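Local coordinates for HEPN domain-containing protein (Sulfolobus tokodaii, PDB 1WOL) that is of unknown function but folds as an archaeal HEPN homologue, an all-helical domain built on a bundle of long helices, at residues 17-22 with 105-110; 40-45 with 111-116. All coordinates share one frame; numbering follows the deposited sequence.

Contact 1. Residues 17-22 with 105-110; sequences EARYAK and ECINCA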
loop_
_atom_site.group_PDB
_atom_site.type_symbol
_atom_site.label_atom_id
_atom_site.label_comp_id
_atom_site.label_asym_id
_atom_site.label_seq_id
_atom_site.Cartn_x
_atom_site.Cartn_y
_atom_site.Cartn_z
ATOM N N GLU A 17 -6.696 9.753 -2.160
ATOM C CA GLU A 17 -6.868 9.629 -3.652
ATOM C C GLU A 17 -7.392 8.238 -3.999
ATOM O O GLU A 17 -8.098 8.171 -4.985
ATOM C CB GLU A 17 -5.458 9.780 -4.221
ATOM C CG GLU A 17 -5.044 11.303 -4.181
ATOM C CD GLU A 17 -3.573 11.485 -4.609
ATOM O OE1 GLU A 17 -2.816 10.572 -4.797
ATOM O OE2 GLU A 17 -3.155 12.706 -4.640
ATOM N N ALA A 18 -7.035 7.207 -3.221
ATOM C CA ALA A 18 -7.600 5.864 -3.541
ATOM C C ALA A 18 -9.084 5.852 -3.376
ATOM O O ALA A 18 -9.778 5.252 -4.190
ATOM C CB ALA A 18 -6.909 4.828 -2.585
ATOM N N ARG A 19 -9.575 6.448 -2.269
ATOM C CA ARG A 19 -11.048 6.514 -2.123
ATOM C C ARG A 19 -11.664 7.315 -3.247
ATOM O O ARG A 19 -12.733 6.967 -3.795
ATOM C CB ARG A 19 -11.442 7.181 -0.799
ATOM C CG ARG A 19 -10.958 6.449 0.396
ATOM C CD ARG A 19 -11.599 7.173 1.581
ATOM N NE ARG A 19 -10.992 6.868 2.876
ATOM C CZ ARG A 19 -11.315 5.870 3.690
ATOM N NH1 ARG A 19 -12.223 4.955 3.358
ATOM N NH2 ARG A 19 -10.807 5.860 4.958
ATOM N N TYR A 20 -11.012 8.452 -3.632
ATOM C CA TYR A 20 -11.563 9.279 -4.704
ATOM C C TYR A 20 -11.601 8.415 -6.030
ATOM O O TYR A 20 -12.527 8.514 -6.819
ATOM C CB TYR A 20 -10.634 10.558 -4.827
ATOM C CG TYR A 20 -11.143 11.488 -5.863
ATOM C CD1 TYR A 20 -10.343 11.701 -7.012
ATOM C CD2 TYR A 20 -12.247 12.211 -5.692
ATOM C CE1 TYR A 20 -10.597 12.631 -7.961
ATOM C CE2 TYR A 20 -12.605 13.201 -6.741
ATOM C CZ TYR A 20 -11.719 13.348 -7.864
ATOM O OH TYR A 20 -12.039 14.193 -8.954
ATOM N N ALA A 21 -10.530 7.677 -6.287
ATOM C CA ALA A 21 -10.524 6.882 -7.505
ATOM C C ALA A 21 -11.636 5.863 -7.433
ATOM O O ALA A 21 -12.350 5.639 -8.447
ATOM C CB ALA A 21 -9.163 6.107 -7.620
ATOM N N LYS A 22 -11.865 5.235 -6.295
ATOM C CA LYS A 22 -13.006 4.206 -6.226
ATOM C C LYS A 22 -14.303 4.933 -6.527
ATOM O O LYS A 22 -15.169 4.393 -7.245
ATOM C CB LYS A 22 -12.973 3.600 -4.807
ATOM C CG LYS A 22 -14.297 2.820 -4.627
ATOM C CD LYS A 22 -14.394 2.290 -3.231
ATOM C CE LYS A 22 -15.935 1.845 -3.111
ATOM N NZ LYS A 22 -16.268 1.259 -1.823
ATOM N N GLU A 105 -10.940 -4.076 -0.836
ATOM C CA GLU A 105 -9.910 -4.858 -0.100
ATOM C C GLU A 105 -8.575 -4.133 -0.101
ATOM O O GLU A 105 -7.845 -4.149 0.906
ATOM C CB GLU A 105 -9.746 -6.223 -0.806
ATOM C CG GLU A 105 -11.029 -7.029 -0.579
ATOM C CD GLU A 105 -10.947 -8.461 -1.204
ATOM O OE1 GLU A 105 -9.944 -8.791 -1.846
ATOM O OE2 GLU A 105 -11.989 -9.145 -0.961
ATOM N N CYS A 106 -8.234 -3.526 -1.193
ATOM C CA CYS A 106 -6.953 -2.783 -1.242
ATOM C C CYS A 106 -7.064 -1.530 -0.329
ATOM O O CYS A 106 -6.088 -1.332 0.458
ATOM C CB CYS A 106 -6.718 -2.208 -2.641
ATOM S SG CYS A 106 -6.201 -3.601 -3.805
ATOM N N ILE A 107 -8.112 -0.712 -0.373
ATOM C CA ILE A 107 -8.195 0.486 0.459
ATOM C C ILE A 107 -8.136 0.024 1.933
ATOM O O ILE A 107 -7.441 0.662 2.731
ATOM C CB ILE A 107 -9.461 1.226 0.127
ATOM C CG1 ILE A 107 -9.212 1.980 -1.236
ATOM C CG2 ILE A 107 -9.734 2.308 1.229
ATOM C CD1 ILE A 107 -10.560 2.526 -1.854
ATOM N N ASN A 108 -8.952 -0.959 2.228
ATOM C CA ASN A 108 -8.956 -1.358 3.671
ATOM C C ASN A 108 -7.704 -1.947 4.179
ATOM O O ASN A 108 -7.371 -1.760 5.407
ATOM C CB ASN A 108 -10.186 -2.282 3.838
ATOM C CG ASN A 108 -11.431 -1.510 3.657
ATOM O OD1 ASN A 108 -11.524 -0.300 3.695
ATOM N ND2 ASN A 108 -12.554 -2.289 3.490
ATOM N N CYS A 109 -6.936 -2.638 3.333
ATOM C CA CYS A 109 -5.623 -3.064 3.801
ATOM C C CYS A 109 -4.704 -1.894 3.976
ATOM O O CYS A 109 -3.838 -1.878 4.825
ATOM C CB CYS A 109 -4.953 -4.012 2.781
ATOM S SG CYS A 109 -5.367 -5.748 3.105
ATOM N N ALA A 110 -4.773 -0.881 3.054
ATOM C CA ALA A 110 -3.967 0.373 3.253
ATOM C C ALA A 110 -4.324 1.068 4.562
ATOM O O ALA A 110 -3.403 1.481 5.265
ATOM C CB ALA A 110 -4.168 1.351 2.005
#

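Contact 2. Residues 40-45 with 111-116; sequences KAVKGL and IRILNW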
loop_
_atom_site.group_PDB
_atom_site.type_symbol
_atom_site.label_atom_id
_atom_site.label_comp_id
_atom_site.label_asym_id
_atom_site.label_seq_id
_atom_site.Cartn_x
_atom_site.Cartn_y
_atom_site.Cartn_z
ATOM N N LYS A 40 4.441 3.985 1.583
ATOM C CA LYS A 40 4.888 5.210 2.189
ATOM C C LYS A 40 4.796 5.160 3.708
ATOM O O LYS A 40 5.697 5.633 4.422
ATOM C CB LYS A 40 4.165 6.403 1.593
ATOM C CG LYS A 40 4.606 6.893 0.120
ATOM C CD LYS A 40 5.322 6.023 -0.878
ATOM C CE LYS A 40 5.695 6.818 -2.096
ATOM N NZ LYS A 40 6.463 5.888 -2.869
ATOM N N ALA A 41 3.704 4.641 4.237
ATOM C CA ALA A 41 3.574 4.503 5.708
ATOM C C ALA A 41 4.663 3.627 6.297
ATOM O O ALA A 41 5.196 4.075 7.289
ATOM C CB ALA A 41 2.198 3.847 5.964
ATOM N N VAL A 42 4.953 2.500 5.681
ATOM C CA VAL A 42 5.990 1.571 6.224
ATOM C C VAL A 42 7.323 2.251 6.051
ATOM O O VAL A 42 8.106 2.194 7.005
ATOM C CB VAL A 42 5.874 0.252 5.573
ATOM C CG1 VAL A 42 7.053 -0.631 5.968
ATOM C CG2 VAL A 42 4.567 -0.397 6.102
ATOM N N LYS A 43 7.532 3.033 4.978
ATOM C CA LYS A 43 8.885 3.707 4.973
ATOM C C LYS A 43 8.991 4.806 6.037
ATOM O O LYS A 43 10.166 5.104 6.583
ATOM C CB LYS A 43 9.114 4.299 3.520
ATOM C CG LYS A 43 9.658 3.215 2.657
ATOM C CD LYS A 43 9.798 3.487 1.207
ATOM C CE LYS A 43 10.632 2.405 0.510
ATOM N NZ LYS A 43 10.332 2.497 -1.009
ATOM N N GLY A 44 7.887 5.423 6.375
ATOM C CA GLY A 44 7.797 6.388 7.425
ATOM C C GLY A 44 8.173 5.702 8.763
ATOM O O GLY A 44 8.873 6.247 9.590
ATOM N N LEU A 45 7.558 4.535 8.960
ATOM C CA LEU A 45 7.868 3.792 10.229
ATOM C C LEU A 45 9.352 3.408 10.284
ATOM O O LEU A 45 9.996 3.524 11.357
ATOM C CB LEU A 45 7.048 2.499 10.259
ATOM C CG LEU A 45 7.306 1.566 11.477
ATOM C CD1 LEU A 45 6.846 2.251 12.688
ATOM C CD2 LEU A 45 6.628 0.212 11.165
ATOM N N ILE A 111 -5.628 1.104 4.923
ATOM C CA ILE A 111 -6.019 1.738 6.172
ATOM C C ILE A 111 -5.472 0.912 7.326
ATOM O O ILE A 111 -4.918 1.519 8.281
ATOM C CB ILE A 111 -7.526 1.715 6.185
ATOM C CG1 ILE A 111 -8.097 2.794 5.249
ATOM C CG2 ILE A 111 -7.992 2.094 7.655
ATOM C CD1 ILE A 111 -9.628 2.630 4.970
ATOM N N ARG A 112 -5.514 -0.407 7.224
ATOM C CA ARG A 112 -4.986 -1.274 8.350
ATOM C C ARG A 112 -3.529 -0.979 8.512
ATOM O O ARG A 112 -3.067 -0.814 9.627
ATOM C CB ARG A 112 -5.314 -2.762 8.020
ATOM C CG ARG A 112 -4.819 -4.032 8.741
ATOM C CD ARG A 112 -6.157 -4.823 8.453
ATOM N NE ARG A 112 -6.546 -5.255 9.573
ATOM C CZ ARG A 112 -6.960 -4.672 10.615
ATOM N NH1 ARG A 112 -6.342 -4.627 11.781
ATOM N NH2 ARG A 112 -8.181 -4.178 10.387
ATOM N N ILE A 113 -2.746 -0.942 7.434
ATOM C CA ILE A 113 -1.292 -0.665 7.587
ATOM C C ILE A 113 -0.993 0.727 8.014
ATOM O O ILE A 113 -0.143 0.895 8.915
ATOM C CB ILE A 113 -0.576 -1.079 6.302
ATOM C CG1 ILE A 113 -0.669 -2.562 6.110
ATOM C CG2 ILE A 113 0.923 -0.551 6.312
ATOM C CD1 ILE A 113 -0.195 -3.102 4.696
ATOM N N LEU A 114 -1.670 1.750 7.498
ATOM C CA LEU A 114 -1.453 3.105 7.878
ATOM C C LEU A 114 -1.791 3.307 9.360
ATOM O O LEU A 114 -1.020 3.959 10.058
ATOM C CB LEU A 114 -2.291 4.009 6.985
ATOM C CG LEU A 114 -2.367 5.512 7.435
ATOM C CD1 LEU A 114 -0.994 6.128 7.321
ATOM C CD2 LEU A 114 -3.321 6.276 6.467
ATOM N N ASN A 115 -2.866 2.672 9.829
ATOM C CA ASN A 115 -3.216 2.917 11.275
ATOM C C ASN A 115 -2.213 2.176 12.133
ATOM O O ASN A 115 -1.928 2.683 13.294
ATOM C CB ASN A 115 -4.584 2.303 11.624
ATOM C CG ASN A 115 -5.716 2.999 11.081
ATOM O OD1 ASN A 115 -5.663 4.139 10.813
ATOM N ND2 ASN A 115 -6.879 2.258 11.015
ATOM N N TRP A 116 -1.754 1.018 11.691
ATOM C CA TRP A 116 -0.790 0.195 12.528
ATOM C C TRP A 116 0.530 0.990 12.585
ATOM O O TRP A 116 1.153 1.135 13.625
ATOM C CB TRP A 116 -0.687 -1.125 11.887
ATOM C CG TRP A 116 0.426 -1.956 12.473
ATOM C CD1 TRP A 116 0.377 -2.724 13.682
ATOM C CD2 TRP A 116 1.721 -2.170 11.926
ATOM N NE1 TRP A 116 1.595 -3.395 13.846
ATOM C CE2 TRP A 116 2.420 -3.086 12.790
ATOM C CE3 TRP A 116 2.356 -1.706 10.765
ATOM C CZ2 TRP A 116 3.728 -3.539 12.530
ATOM C CZ3 TRP A 116 3.651 -2.152 10.523
ATOM C CH2 TRP A 116 4.325 -3.059 11.395
#

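Contact 1. Residues 17-22 with 105-110
Ile107 packs into the surface formed by Ala18, Arg19 and Lys22, and every apolar touch of this contact runs through it. Helix 4-23 and helix 100-120 run nearly antiparallel here, at 164°, with the axes of the two short segments 10.4 Å apart; the long CG1-CD1 arm of Ile107 spans this spacing, against the small methyl of Ala18. CG1 of Ile107 lies 3.9 Å from CB of Ala18, and CD1 of Ile107 ends 3.7 Å from the backbone O of Ala18, an oxygen that accepts the helical hydrogen bond from Lys22 N. With CG1 anti to the carbonyl carbon (chi1 -77°), the longer branch reaches helix 4-23 while CG2 turns to Arg19.

Two long polar residues contribute their carbon or flat parts. Lys22 passes at about a right angle to Ile107, its CB 4.0 Å from Ile107 CD1; its extended chain carries NZ on to a salt bridge with Asp104. Over one face of the Arg19 guanidinium sits Ile107 CG2, 4.2 Å from Arg19 NH1.

Behind this layer, Leu33 and Ser34 of helix 27-48 touch Ala18 and Ile107 respectively, and a disulfide ties Cys106 to Cys31. The chemistry implies a mixed boundary: dispersion holds the buried Ala18 and Ile107 together, while Lys22 sends its ammonium past the contact and Arg19, at the exposed margin, lays a face of its guanidinium on the isoleucine.

Contact 2. Residues 40-45 with 111-116
Val42 and Ile113 meet through their CG2 methyls, 3.7 Å apart, in the core of the HEPN helical bundle, where helix 27-48 and helix 100-120 run side by side in the same direction. The short segments are inclined by only 17° and their axes come within 9.1 Å. The two beta-branched side chains approach each other at a slant; in Ile113, with CG1 beside the backbone N and anti to the carbonyl carbon (chi1 -65°), CG2 falls anti to N and is the branch that reaches across.

Ala41 sits where the backbones are nearest, its CA 5.7 Å from that of Leu114. A methyl fits so short a spacing: Ala41 CB touches Leu114 CD1 and, equally, Leu114 CA, each at 4.2 Å. One turn further along, Leu45 crosses the Trp116 indole at about a right angle, offering one methyl to the six-membered ring. All three pairs are apolar, as suits a contact whose touching residues are mostly buried.

Further out, other parts of the chain pack against these groups. Val42 also packs on Ile58 and Leu61 of helix 58-61, and with Trp116 it shares Leu62. Helix 67-77 covers another part of helix 100-120, Cys72 touching Ile113 and Ile69 touching Trp116, while the salt bridge of Arg112 to Asp68 links the same two helices through charge. The indole is swung back toward helix 27-48 because CG of Trp116 lies anti to its own N (chi1 170°), which brings CZ3 to 3.9 Å from Leu45 CD2.

How the contacts relate
Helix 100-120 serves both contacts: residues 105-110 lie against helix 4-23 in contact 1, and the next six residues lie against helix 27-48 in contact 2. The first partner runs nearly antiparallel to it and the second nearly parallel, because helix 4-23 and helix 27-48 follow each other in the chain and run in opposite directions. The contact centres are 14 Å apart, yet the two meet where Arg19 NH2 packs 3.4 Å from Ile111 CD1. Bound tertiary-butyl alcohol touches Glu105 and Cys109 of the shared helix; a tertiary-butyl alcohol lies about 10 Å from the side chain of Ile107 and about 9 Å from that of Ile113. Nearby, the Cys109-Cys72 disulfide joins this helix to helix 67-77.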